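Local coordinates for leucyl aminopeptidase (Trypanosoma brucei brucei, PDB 5NTD), which probably removes leucine and other N-terminal residues from peptides as a manganese-containing M17 aminopeptidase, and is caught here with the inhibitor bestatin, at residues Y22-C27 against S205-Q210; V143-N148 against V186-P191; G381-T386 against H482-F487; D394-M399 against G489-V494. All coordinates share one frame; numbering follows the deposited sequence.

Contact 1 of 4, residues Y22-C27 against S205-Q210; sequences YKTNVC and STQLCQ
Tyr22, Thr24 and Asn25 all bond to the end of one side chain, the amide of Gln207 on helix 196-214. Two hydroxyls give to its oxygen: Tyr22 OH lies 2.5 Å from Gln207 OE1, and Thr24 OG1 lies 2.8 Å from Gln207 OE1. They arrive from opposite faces of the amide, each well above the carbonyl plane. On the other branch Gln207 NE2 donates to Asn25 OD1 over 2.7 Å, within the carbonyl plane of Asn25, and the two amide groups are nearly coplanar, 24° apart. Gln207 reaches this far because its chain runs extended beyond CG (chi2 178°). A second donation from Gln207 NE2 goes to Ala158 O. Thr24 OG1 also accepts from Val26 N at 3.0 Å, an ST turn. Nonpolar contact is slighter: Tyr22 CE2 packs 3.6 Å from Gln207 CB, and Tyr22 CB lies 4.4 Å from Leu208 CD1. The contact fastens the approach to strand 26-30 onto the long helix that follows strand 183-188. With two donors on OE1 and two acceptors for NE2, the buried amide of Gln207 is satisfied at both ends, a pattern that fits one orientation, oxygen toward the hydroxyls.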
loop_
_atom_site.group_PDB
_atom_site.type_symbol
_atom_site.label_atom_id
_atom_site.label_comp_id
_atom_site.label_asym_id
_atom_site.label_seq_id
_atom_site.Cartn_x
_atom_site.Cartn_y
_atom_site.Cartn_z
ATOM N N TYR G 22 -32.197 -29.630 12.736
ATOM C CA TYR G 22 -31.132 -30.286 11.981
ATOM C C TYR G 22 -30.881 -31.699 12.520
ATOM O O TYR G 22 -30.726 -31.903 13.711
ATOM C CB TYR G 22 -29.820 -29.481 11.973
ATOM C CG TYR G 22 -28.800 -30.204 11.145
ATOM C CD1 TYR G 22 -28.865 -30.190 9.772
ATOM C CD2 TYR G 22 -27.836 -30.979 11.744
ATOM C CE1 TYR G 22 -27.967 -30.930 8.999
ATOM C CE2 TYR G 22 -26.958 -31.738 10.988
ATOM C CZ TYR G 22 -27.033 -31.711 9.610
ATOM O OH TYR G 22 -26.140 -32.426 8.879
ATOM N N LYS G 23 -30.884 -32.655 11.610
ATOM C CA LYS G 23 -30.535 -34.053 11.913
ATOM C C LYS G 23 -29.387 -34.469 10.975
ATOM O O LYS G 23 -29.336 -34.080 9.808
ATOM C CB LYS G 23 -31.723 -35.065 11.851
ATOM N N THR G 24 -28.471 -35.258 11.498
ATOM C CA THR G 24 -27.299 -35.663 10.734
ATOM C C THR G 24 -27.616 -36.687 9.650
ATOM O O THR G 24 -28.577 -37.386 9.716
ATOM C CB THR G 24 -26.196 -36.260 11.604
ATOM O OG1 THR G 24 -25.045 -36.586 10.786
ATOM C CG2 THR G 24 -26.680 -37.525 12.316
ATOM N N ASN G 25 -26.772 -36.724 8.652
ATOM C CA ASN G 25 -26.867 -37.691 7.556
ATOM C C ASN G 25 -26.009 -38.933 7.824
ATOM O O ASN G 25 -25.910 -39.820 6.980
ATOM C CB ASN G 25 -26.336 -37.057 6.248
ATOM C CG ASN G 25 -24.856 -36.694 6.372
ATOM O OD1 ASN G 25 -24.476 -36.092 7.358
ATOM N ND2 ASN G 25 -24.037 -37.085 5.423
ATOM N N VAL G 26 -25.331 -38.960 8.958
ATOM C CA VAL G 26 -24.382 -40.048 9.262
ATOM C C VAL G 26 -24.969 -41.005 10.286
ATOM O O VAL G 26 -25.538 -40.595 11.295
ATOM C CB VAL G 26 -23.036 -39.501 9.802
ATOM C CG1 VAL G 26 -21.981 -40.603 9.917
ATOM C CG2 VAL G 26 -22.501 -38.402 8.895
ATOM N N CYS G 27 -24.788 -42.283 10.031
ATOM C CA CYS G 27 -25.062 -43.319 11.044
ATOM C C CYS G 27 -23.858 -44.250 11.160
ATOM O O CYS G 27 -22.933 -44.207 10.374
ATOM C CB CYS G 27 -26.324 -44.118 10.738
ATOM S SG CYS G 27 -26.265 -44.927 9.133
ATOM N N SER G 205 -23.659 -32.407 16.063
ATOM C CA SER G 205 -23.118 -31.144 16.581
ATOM C C SER G 205 -22.010 -30.578 15.668
ATOM O O SER G 205 -21.934 -29.384 15.450
ATOM C CB SER G 205 -22.610 -31.296 17.993
ATOM O OG SER G 205 -23.677 -31.097 18.920
ATOM N N THR G 206 -21.158 -31.450 15.141
ATOM C CA THR G 206 -20.146 -31.031 14.173
ATOM C C THR G 206 -20.804 -30.350 12.950
ATOM O O THR G 206 -20.369 -29.302 12.494
ATOM C CB THR G 206 -19.333 -32.212 13.674
ATOM O OG1 THR G 206 -18.625 -32.774 14.774
ATOM C CG2 THR G 206 -18.307 -31.782 12.599
ATOM N N GLN G 207 -21.883 -30.967 12.470
ATOM C CA GLN G 207 -22.593 -30.510 11.268
ATOM C C GLN G 207 -23.475 -29.297 11.503
ATOM O O GLN G 207 -23.579 -28.432 10.645
ATOM C CB GLN G 207 -23.401 -31.613 10.651
ATOM C CG GLN G 207 -22.501 -32.692 10.073
ATOM C CD GLN G 207 -23.275 -33.847 9.470
ATOM O OE1 GLN G 207 -24.448 -34.071 9.807
ATOM N NE2 GLN G 207 -22.619 -34.599 8.611
ATOM N N LEU G 208 -24.082 -29.213 12.671
ATOM C CA LEU G 208 -24.832 -27.990 13.036
ATOM C C LEU G 208 -23.856 -26.808 13.127
ATOM O O LEU G 208 -24.143 -25.725 12.666
ATOM C CB LEU G 208 -25.575 -28.155 14.355
ATOM C CG LEU G 208 -26.304 -26.922 14.849
ATOM C CD1 LEU G 208 -27.315 -26.436 13.831
ATOM C CD2 LEU G 208 -27.017 -27.224 16.162
ATOM N N CYS G 209 -22.728 -27.051 13.768
ATOM C CA CYS G 209 -21.669 -26.047 13.920
ATOM C C CYS G 209 -21.214 -25.581 12.540
ATOM O O CYS G 209 -21.171 -24.388 12.241
ATOM C CB CYS G 209 -20.513 -26.613 14.694
ATOM S SG CYS G 209 -19.189 -25.419 15.033
ATOM N N GLN G 210 -20.988 -26.555 11.674
ATOM C CA GLN G 210 -20.649 -26.288 10.265
ATOM C C GLN G 210 -21.700 -25.430 9.579
ATOM O O GLN G 210 -21.394 -24.459 8.863
ATOM C CB GLN G 210 -20.464 -27.582 9.510
ATOM C CG GLN G 210 -19.817 -27.416 8.162
ATOM C CD GLN G 210 -19.989 -28.660 7.298
ATOM O OE1 GLN G 210 -19.030 -29.355 6.999
ATOM N NE2 GLN G 210 -21.218 -28.913 6.866
#

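Contact 2 of 4, residues V143-N148 against V186-P191; sequences VFVLSN and VVFPEP
Val143 O accepts from Val187 N at 2.8 Å, and Val145 N gives in turn to Val187 O at 3.1 Å. These two bonds join the C-terminal ends of the two parallel strands of a beta-alpha-beta unit, strand 140-145, helix 150-158 and strand 183-188, within the mixed N-terminal sheet. The strand segments are splayed by 27°, and the ladder gives way to loops beyond Val145 and Phe188. There Asn148 OD1 takes a weak bond from Glu190 N at 3.4 Å, while a water donates to both Asn148 OD1 and Glu190 O, bridging the two loops. Packing differs between the two faces of the sheet. On one, Phe144 and Val187 lie side by side, and Val187 CB makes an off-centre CH-pi contact 4.2 Å from the centroid of the Phe144 ring; Phe66 and Tyr34 meet that ring edge-to-face. On the face carrying Val143 and Val186, beneath helix 150-158, Val186 CG1 sits over the rim of one face of Phe188. Val145 places CG2 between its backbone N and carbonyl carbon, which brings CG2 to 3.3 Å from Phe188 CD1. Past the strands, Asn148 and Pro189 meet tip to tip, and Pro189 CD abuts Val145 O at 3.2 Å.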
loop_
_atom_site.group_PDB
_atom_site.type_symbol
_atom_site.label_atom_id
_atom_site.label_comp_id
_atom_site.label_asym_id
_atom_site.label_seq_id
_atom_site.Cartn_x
_atom_site.Cartn_y
_atom_site.Cartn_z
ATOM N N VAL G 143 -19.389 -46.539 4.250
ATOM C CA VAL G 143 -18.002 -46.129 4.492
ATOM C C VAL G 143 -17.410 -47.076 5.504
ATOM O O VAL G 143 -17.629 -46.986 6.718
ATOM C CB VAL G 143 -17.898 -44.670 4.976
ATOM C CG1 VAL G 143 -16.457 -44.227 5.032
ATOM C CG2 VAL G 143 -18.674 -43.750 4.055
ATOM N N PHE G 144 -16.606 -47.978 4.983
ATOM C CA PHE G 144 -15.928 -48.986 5.811
ATOM C C PHE G 144 -14.609 -48.408 6.256
ATOM O O PHE G 144 -13.721 -48.122 5.441
ATOM C CB PHE G 144 -15.663 -50.270 5.034
ATOM C CG PHE G 144 -16.908 -51.045 4.698
ATOM C CD1 PHE G 144 -17.681 -50.715 3.596
ATOM C CD2 PHE G 144 -17.304 -52.134 5.492
ATOM C CE1 PHE G 144 -18.820 -51.435 3.297
ATOM C CE2 PHE G 144 -18.446 -52.863 5.189
ATOM C CZ PHE G 144 -19.208 -52.502 4.101
ATOM N N VAL G 145 -14.485 -48.221 7.563
ATOM C CA VAL G 145 -13.250 -47.667 8.139
ATOM C C VAL G 145 -12.556 -48.781 8.889
ATOM O O VAL G 145 -13.188 -49.542 9.592
ATOM C CB VAL G 145 -13.504 -46.438 9.047
ATOM C CG1 VAL G 145 -14.279 -45.372 8.287
ATOM C CG2 VAL G 145 -14.271 -46.789 10.298
ATOM N N LEU G 146 -11.247 -48.841 8.753
ATOM C CA LEU G 146 -10.455 -49.880 9.401
ATOM C C LEU G 146 -9.884 -49.455 10.757
ATOM O O LEU G 146 -9.284 -50.264 11.446
ATOM C CB LEU G 146 -9.361 -50.374 8.475
ATOM C CG LEU G 146 -9.919 -50.862 7.132
ATOM C CD1 LEU G 146 -8.787 -51.350 6.244
ATOM C CD2 LEU G 146 -10.955 -51.957 7.293
ATOM N N SER G 147 -10.070 -48.198 11.115
ATOM C CA SER G 147 -9.669 -47.686 12.429
ATOM C C SER G 147 -10.797 -47.888 13.392
ATOM O O SER G 147 -11.962 -47.837 13.020
ATOM C CB SER G 147 -9.328 -46.190 12.374
ATOM O OG SER G 147 -9.216 -45.615 13.678
ATOM N N ASN G 148 -10.438 -48.127 14.652
ATOM C CA ASN G 148 -11.435 -48.180 15.764
ATOM C C ASN G 148 -11.417 -46.904 16.607
ATOM O O ASN G 148 -11.939 -46.886 17.703
ATOM C CB ASN G 148 -11.215 -49.406 16.652
ATOM C CG ASN G 148 -11.699 -50.690 15.993
ATOM O OD1 ASN G 148 -12.904 -50.878 15.762
ATOM N ND2 ASN G 148 -10.755 -51.555 15.633
ATOM N N VAL G 186 -21.200 -45.346 8.392
ATOM C CA VAL G 186 -19.848 -45.667 8.807
ATOM C C VAL G 186 -19.844 -47.061 9.461
ATOM O O VAL G 186 -20.567 -47.328 10.421
ATOM C CB VAL G 186 -19.305 -44.644 9.808
ATOM C CG1 VAL G 186 -17.938 -45.056 10.343
ATOM C CG2 VAL G 186 -19.213 -43.286 9.137
ATOM N N VAL G 187 -19.004 -47.927 8.922
ATOM C CA VAL G 187 -18.903 -49.320 9.359
ATOM C C VAL G 187 -17.554 -49.568 9.992
ATOM O O VAL G 187 -16.560 -49.752 9.308
ATOM C CB VAL G 187 -19.103 -50.295 8.196
ATOM C CG1 VAL G 187 -19.211 -51.725 8.728
ATOM C CG2 VAL G 187 -20.370 -49.950 7.416
ATOM N N PHE G 188 -17.540 -49.546 11.312
ATOM C CA PHE G 188 -16.285 -49.832 12.078
ATOM C C PHE G 188 -15.980 -51.322 12.053
ATOM O O PHE G 188 -16.889 -52.124 11.839
ATOM C CB PHE G 188 -16.395 -49.392 13.527
ATOM C CG PHE G 188 -16.505 -47.896 13.704
ATOM C CD1 PHE G 188 -15.426 -47.065 13.426
ATOM C CD2 PHE G 188 -17.703 -47.315 14.143
ATOM C CE1 PHE G 188 -15.520 -45.684 13.592
ATOM C CE2 PHE G 188 -17.814 -45.930 14.288
ATOM C CZ PHE G 188 -16.721 -45.124 14.019
ATOM N N PRO G 189 -14.728 -51.709 12.261
ATOM C CA PRO G 189 -14.417 -53.148 12.369
ATOM C C PRO G 189 -15.124 -53.867 13.539
ATOM O O PRO G 189 -15.629 -54.963 13.378
ATOM C CB PRO G 189 -12.900 -53.170 12.611
ATOM C CG PRO G 189 -12.430 -51.840 12.106
ATOM C CD PRO G 189 -13.533 -50.883 12.442
ATOM N N GLU G 190 -15.143 -53.215 14.690
ATOM C CA GLU G 190 -15.727 -53.759 15.913
ATOM C C GLU G 190 -16.864 -52.882 16.367
ATOM O O GLU G 190 -16.913 -51.698 16.013
ATOM C CB GLU G 190 -14.685 -53.780 17.030
ATOM C CG GLU G 190 -13.391 -54.552 16.749
ATOM C CD GLU G 190 -13.658 -56.042 16.526
ATOM O OE1 GLU G 190 -14.759 -56.544 16.835
ATOM O OE2 GLU G 190 -12.766 -56.756 16.079
ATOM N N PRO G 191 -17.766 -53.424 17.220
ATOM C CA PRO G 191 -18.788 -52.547 17.809
ATOM C C PRO G 191 -18.116 -51.352 18.500
ATOM O O PRO G 191 -17.149 -51.533 19.215
ATOM C CB PRO G 191 -19.472 -53.449 18.822
ATOM C CG PRO G 191 -19.289 -54.826 18.291
ATOM C CD PRO G 191 -17.941 -54.821 17.635
HETATM O O HOH W 1 -14.805 -49.850 17.025
#

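Contact 3 of 4, residues G381-T386 against H482-F487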
loop_
_atom_site.group_PDB
_atom_site.type_symbol
_atom_site.label_atom_id
_atom_site.label_comp_id
_atom_site.label_asym_id
_atom_site.label_seq_id
_atom_site.Cartn_x
_atom_site.Cartn_y
_atom_site.Cartn_z
ATOM N N GLY G 381 -18.320 -11.147 28.287
ATOM C CA GLY G 381 -18.728 -12.562 28.374
ATOM C C GLY G 381 -18.128 -13.295 29.564
ATOM O O GLY G 381 -18.838 -13.911 30.330
ATOM N N VAL G 382 -16.830 -13.190 29.735
ATOM C CA VAL G 382 -16.143 -13.906 30.839
ATOM C C VAL G 382 -16.432 -13.279 32.193
ATOM O O VAL G 382 -16.515 -13.976 33.197
ATOM C CB VAL G 382 -14.619 -14.061 30.657
ATOM C CG1 VAL G 382 -14.318 -14.803 29.373
ATOM C CG2 VAL G 382 -13.899 -12.723 30.688
ATOM N N PHE G 383 -16.618 -11.966 32.223
ATOM C CA PHE G 383 -17.035 -11.312 33.486
ATOM C C PHE G 383 -18.447 -11.777 33.869
ATOM O O PHE G 383 -18.695 -12.126 35.017
ATOM C CB PHE G 383 -17.035 -9.811 33.464
ATOM C CG PHE G 383 -17.260 -9.219 34.828
ATOM C CD1 PHE G 383 -16.204 -9.104 35.742
ATOM C CD2 PHE G 383 -18.532 -8.828 35.239
ATOM C CE1 PHE G 383 -16.412 -8.555 37.029
ATOM C CE2 PHE G 383 -18.735 -8.288 36.505
ATOM C CZ PHE G 383 -17.682 -8.160 37.402
ATOM N N HIS G 384 -19.315 -11.803 32.887
ATOM C CA HIS G 384 -20.655 -12.300 33.112
ATOM C C HIS G 384 -20.635 -13.738 33.700
ATOM O O HIS G 384 -21.302 -14.044 34.690
ATOM C CB HIS G 384 -21.436 -12.333 31.814
ATOM C CG HIS G 384 -22.850 -12.791 31.984
ATOM N ND1 HIS G 384 -23.834 -11.977 32.511
ATOM C CD2 HIS G 384 -23.448 -13.978 31.700
ATOM C CE1 HIS G 384 -24.982 -12.639 32.520
ATOM N NE2 HIS G 384 -24.771 -13.853 32.038
ATOM N N ALA G 385 -19.862 -14.601 33.067
ATOM C CA ALA G 385 -19.783 -16.014 33.477
ATOM C C ALA G 385 -19.205 -16.155 34.877
ATOM O O ALA G 385 -19.659 -16.996 35.644
ATOM C CB ALA G 385 -18.962 -16.838 32.501
ATOM N N THR G 386 -18.224 -15.349 35.189
ATOM C CA THR G 386 -17.486 -15.506 36.451
ATOM C C THR G 386 -18.060 -14.676 37.608
ATOM O O THR G 386 -17.631 -14.825 38.746
ATOM C CB THR G 386 -15.992 -15.154 36.313
ATOM O OG1 THR G 386 -15.859 -13.841 35.765
ATOM C CG2 THR G 386 -15.327 -16.160 35.428
ATOM N N HIS G 482 -10.627 -9.040 32.541
ATOM C CA HIS G 482 -12.068 -8.886 32.836
ATOM C C HIS G 482 -12.724 -10.081 33.551
ATOM O O HIS G 482 -13.927 -10.142 33.726
ATOM C CB HIS G 482 -12.794 -8.544 31.568
ATOM C CG HIS G 482 -12.239 -7.322 30.937
ATOM N ND1 HIS G 482 -12.379 -6.064 31.500
ATOM C CD2 HIS G 482 -11.441 -7.169 29.858
ATOM C CE1 HIS G 482 -11.734 -5.186 30.761
ATOM N NE2 HIS G 482 -11.163 -5.827 29.754
ATOM N N LEU G 483 -11.899 -11.022 33.977
ATOM C CA LEU G 483 -12.358 -12.118 34.851
ATOM C C LEU G 483 -12.706 -11.523 36.201
ATOM O O LEU G 483 -12.024 -10.621 36.686
ATOM C CB LEU G 483 -11.280 -13.183 35.046
ATOM C CG LEU G 483 -10.983 -14.022 33.791
ATOM C CD1 LEU G 483 -9.690 -14.771 33.917
ATOM C CD2 LEU G 483 -12.140 -14.972 33.504
ATOM N N SER G 484 -13.794 -11.997 36.784
ATOM C CA SER G 484 -14.175 -11.556 38.150
ATOM C C SER G 484 -13.114 -11.948 39.164
ATOM O O SER G 484 -12.528 -13.012 39.040
ATOM C CB SER G 484 -15.495 -12.182 38.570
ATOM O OG SER G 484 -15.845 -11.795 39.901
ATOM N N PRO G 485 -12.856 -11.090 40.164
ATOM C CA PRO G 485 -12.021 -11.485 41.305
ATOM C C PRO G 485 -12.561 -12.701 42.098
ATOM O O PRO G 485 -11.798 -13.425 42.704
ATOM C CB PRO G 485 -12.049 -10.252 42.199
ATOM C CG PRO G 485 -12.418 -9.125 41.312
ATOM C CD PRO G 485 -13.301 -9.695 40.263
ATOM N N LYS G 486 -13.867 -12.926 42.023
ATOM C CA LYS G 486 -14.508 -14.126 42.621
ATOM C C LYS G 486 -14.013 -15.438 42.006
ATOM O O LYS G 486 -14.193 -16.511 42.574
ATOM C CB LYS G 486 -16.012 -14.126 42.402
ATOM C CG LYS G 486 -16.771 -13.021 43.077
ATOM C CD LYS G 486 -18.247 -13.212 42.714
ATOM C CE LYS G 486 -19.123 -12.053 43.155
ATOM N NZ LYS G 486 -20.493 -12.201 42.587
ATOM N N PHE G 487 -13.438 -15.350 40.811
ATOM C CA PHE G 487 -12.981 -16.542 40.087
ATOM C C PHE G 487 -11.520 -16.787 40.382
ATOM O O PHE G 487 -10.701 -15.898 40.253
ATOM C CB PHE G 487 -13.238 -16.396 38.599
ATOM C CG PHE G 487 -12.681 -17.510 37.772
ATOM C CD1 PHE G 487 -13.335 -18.716 37.696
ATOM C CD2 PHE G 487 -11.511 -17.340 37.062
ATOM C CE1 PHE G 487 -12.829 -19.742 36.920
ATOM C CE2 PHE G 487 -10.994 -18.350 36.289
ATOM C CZ PHE G 487 -11.650 -19.557 36.215
#
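Thr386 meets Ser484 because its chi1 of 54° sets OG1 between the backbone N and the carbonyl carbon, while CG2, anti to the carbonyl carbon, faces Phe487. The contact seats the loop between helix 471-480 and strand 490-495 against the last turns of helix 374-387 in the catalytic domain. The placing of OG1 gives it two tasks. It donates to Val382 O at 2.7 Å, one turn back, where Thr386 N also bonds from the opposite face of that carbonyl, and it accepts from Ser484 N at 3.0 Å in a fairly straight bond (163°). Donating and accepting at once, the buried hydroxyl couples the helix backbone to the loop. Ser484 also begins a type I turn to Phe487, and its OG accepts from Lys486 N in an ST turn; the same OG bonds to Asn387 OD1, tying the turn to the helix end. Around this polar link the packing is apolar. Leu483 CD2 touches both Val382 CB and Thr386 CG2, 3.9 Å from each, and Thr386 CG2 lies 3.8 Å from Phe487 CG. Phe487 also rests on Val396 of strand 395-400. In Phe383, CG anti to the backbone N brings the ring edge to His482 O, which lies in the ring plane, 3.2 Å from Phe383 CD1.

Contact 4 of 4, residues D394-M399 against G489-V494; sequences DVVIDM and GAHIHV
A parallel strand pair, 395-400 with 490-495, carries an Asp-His network in which Asp398 on the first strand bonds to His491 and His493 on the second. His493 ND1 donates to Asp398 OD1 at 2.6 Å, in the plane of its own ring and on the syn lone pair of the oxygen. His491 NE2 reaches Asp398 OD2 at 2.8 Å, nearly in line with the C-O bond. The carboxylate bridges both imidazoles because Asp398 CG stands between the backbone N and the carbonyl carbon (chi1 81°), turned toward the neighbouring strand. Its negative charge would tend to polarise both rings. The strands belong to the mixed sheet of the M17 catalytic domain, with strand 283-291 beyond 395-400 and strand 415-419 beyond 490-495. Five backbone hydrogen bonds form the ladder, from Ala490 N to Asp394 O at one end to Val494 N to Asp398 O at the other. On the face opposite Asp398, Ile397 and Ile492 lie side by side, with Ile397 CG1 4.2 Å from Ile492 CD1, covered by Tyr517 and Met428. Met399 CG packs likewise against Val494 CB at 4.1 Å. Over the other face, Val396 CG1 touches the His491 ring at CD2, 3.9 Å away.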
loop_
_atom_site.group_PDB
_atom_site.type_symbol
_atom_site.label_atom_id
_atom_site.label_comp_id
_atom_site.label_asym_id
_atom_site.label_seq_id
_atom_site.Cartn_x
_atom_site.Cartn_y
_atom_site.Cartn_z
ATOM N N ASP G 394 -15.508 -23.588 37.956
ATOM C CA ASP G 394 -14.172 -24.084 38.256
ATOM C C ASP G 394 -13.245 -23.777 37.098
ATOM O O ASP G 394 -12.040 -23.642 37.277
ATOM C CB ASP G 394 -14.172 -25.606 38.479
ATOM C CG ASP G 394 -15.075 -26.028 39.646
ATOM O OD1 ASP G 394 -14.971 -25.413 40.735
ATOM O OD2 ASP G 394 -15.907 -26.947 39.431
ATOM N N VAL G 395 -13.827 -23.790 35.918
ATOM C CA VAL G 395 -13.087 -23.644 34.678
ATOM C C VAL G 395 -13.876 -22.741 33.766
ATOM O O VAL G 395 -15.072 -22.914 33.597
ATOM C CB VAL G 395 -12.878 -24.983 33.948
ATOM C CG1 VAL G 395 -12.110 -24.776 32.654
ATOM C CG2 VAL G 395 -12.128 -25.965 34.828
ATOM N N VAL G 396 -13.177 -21.792 33.159
ATOM C CA VAL G 396 -13.757 -20.934 32.112
ATOM C C VAL G 396 -13.047 -21.241 30.804
ATOM O O VAL G 396 -11.821 -21.224 30.739
ATOM C CB VAL G 396 -13.604 -19.453 32.393
ATOM C CG1 VAL G 396 -14.096 -18.619 31.215
ATOM C CG2 VAL G 396 -14.378 -19.072 33.619
ATOM N N ILE G 397 -13.841 -21.552 29.783
ATOM C CA ILE G 397 -13.313 -21.797 28.449
ATOM C C ILE G 397 -13.921 -20.786 27.521
ATOM O O ILE G 397 -15.152 -20.739 27.353
ATOM C CB ILE G 397 -13.646 -23.190 27.907
ATOM C CG1 ILE G 397 -13.153 -24.275 28.852
ATOM C CG2 ILE G 397 -13.025 -23.398 26.523
ATOM C CD1 ILE G 397 -13.631 -25.663 28.468
ATOM N N ASP G 398 -13.081 -19.954 26.936
ATOM C CA ASP G 398 -13.586 -19.064 25.882
ATOM C C ASP G 398 -13.025 -19.549 24.544
ATOM O O ASP G 398 -11.886 -20.000 24.467
ATOM C CB ASP G 398 -13.301 -17.592 26.167
ATOM C CG ASP G 398 -11.888 -17.180 25.804
ATOM O OD1 ASP G 398 -11.609 -17.090 24.595
ATOM O OD2 ASP G 398 -11.078 -17.024 26.736
ATOM N N MET G 399 -13.866 -19.489 23.537
ATOM C CA MET G 399 -13.506 -19.906 22.191
ATOM C C MET G 399 -13.844 -18.789 21.225
ATOM O O MET G 399 -14.930 -18.244 21.265
ATOM C CB MET G 399 -14.229 -21.184 21.755
ATOM C CG MET G 399 -13.998 -22.357 22.706
ATOM S SD MET G 399 -14.764 -23.880 22.152
ATOM C CE MET G 399 -13.377 -24.744 21.485
ATOM N N GLY G 489 -10.198 -20.122 39.375
ATOM C CA GLY G 489 -9.995 -21.414 38.697
ATOM C C GLY G 489 -9.158 -21.329 37.451
ATOM O O GLY G 489 -8.423 -20.373 37.221
ATOM N N ALA G 490 -9.335 -22.315 36.592
ATOM C CA ALA G 490 -8.560 -22.430 35.368
ATOM C C ALA G 490 -9.263 -21.685 34.255
ATOM O O ALA G 490 -10.462 -21.784 34.073
ATOM C CB ALA G 490 -8.355 -23.886 34.991
ATOM N N HIS G 491 -8.485 -20.955 33.485
ATOM C CA HIS G 491 -9.023 -20.239 32.310
ATOM C C HIS G 491 -8.313 -20.689 31.037
ATOM O O HIS G 491 -7.101 -20.596 30.936
ATOM C CB HIS G 491 -8.877 -18.741 32.458
ATOM C CG HIS G 491 -9.265 -17.995 31.229
ATOM N ND1 HIS G 491 -8.479 -17.028 30.667
ATOM C CD2 HIS G 491 -10.352 -18.110 30.425
ATOM C CE1 HIS G 491 -9.061 -16.577 29.570
ATOM N NE2 HIS G 491 -10.192 -17.224 29.394
ATOM N N ILE G 492 -9.098 -21.213 30.116
ATOM C CA ILE G 492 -8.608 -21.706 28.852
ATOM C C ILE G 492 -9.144 -20.832 27.717
ATOM O O ILE G 492 -10.335 -20.823 27.454
ATOM C CB ILE G 492 -9.053 -23.143 28.566
ATOM C CG1 ILE G 492 -8.594 -24.089 29.696
ATOM C CG2 ILE G 492 -8.468 -23.621 27.232
ATOM C CD1 ILE G 492 -9.220 -25.467 29.639
ATOM N N HIS G 493 -8.236 -20.102 27.075
ATOM C CA HIS G 493 -8.577 -19.290 25.925
ATOM C C HIS G 493 -8.176 -20.039 24.664
ATOM O O HIS G 493 -7.030 -20.399 24.488
ATOM C CB HIS G 493 -7.896 -17.932 25.997
ATOM C CG HIS G 493 -7.934 -17.173 24.701
ATOM N ND1 HIS G 493 -9.108 -16.789 24.095
ATOM C CD2 HIS G 493 -6.942 -16.784 23.871
ATOM C CE1 HIS G 493 -8.841 -16.190 22.954
ATOM N NE2 HIS G 493 -7.530 -16.158 22.805
ATOM N N VAL G 494 -9.147 -20.285 23.825
ATOM C CA VAL G 494 -8.970 -21.030 22.565
ATOM C C VAL G 494 -9.157 -20.096 21.354
ATOM O O VAL G 494 -10.248 -19.609 21.082
ATOM C CB VAL G 494 -9.955 -22.196 22.418
ATOM C CG1 VAL G 494 -9.616 -23.058 21.211
ATOM C CG2 VAL G 494 -9.945 -23.046 23.661
#

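Overall arrangement
Contacts 1 and 2 both reach the N-terminal sheet: Cys27 O lies 2.9 Å from Val186 N, a probable hydrogen bond, and helix 196-214 is the next element after strand 183-188. Contacts 3 and 4 form a second cluster in the catalytic domain, their centres 11 Å apart, where Thr386 CG2 packs 3.6 Å from Val396 CG2; their segments alternate along the chain. Contacts 2 and 3 sit on opposite sides of the chain's centre, 44 Å between centres, while contact 1 comes within about 9 Å of contact 4 at the nearest atoms. Contact 4 lies near the active site without reaching it: the His493 side chain is about 10 Å from bestatin and about 11 Å from manganese.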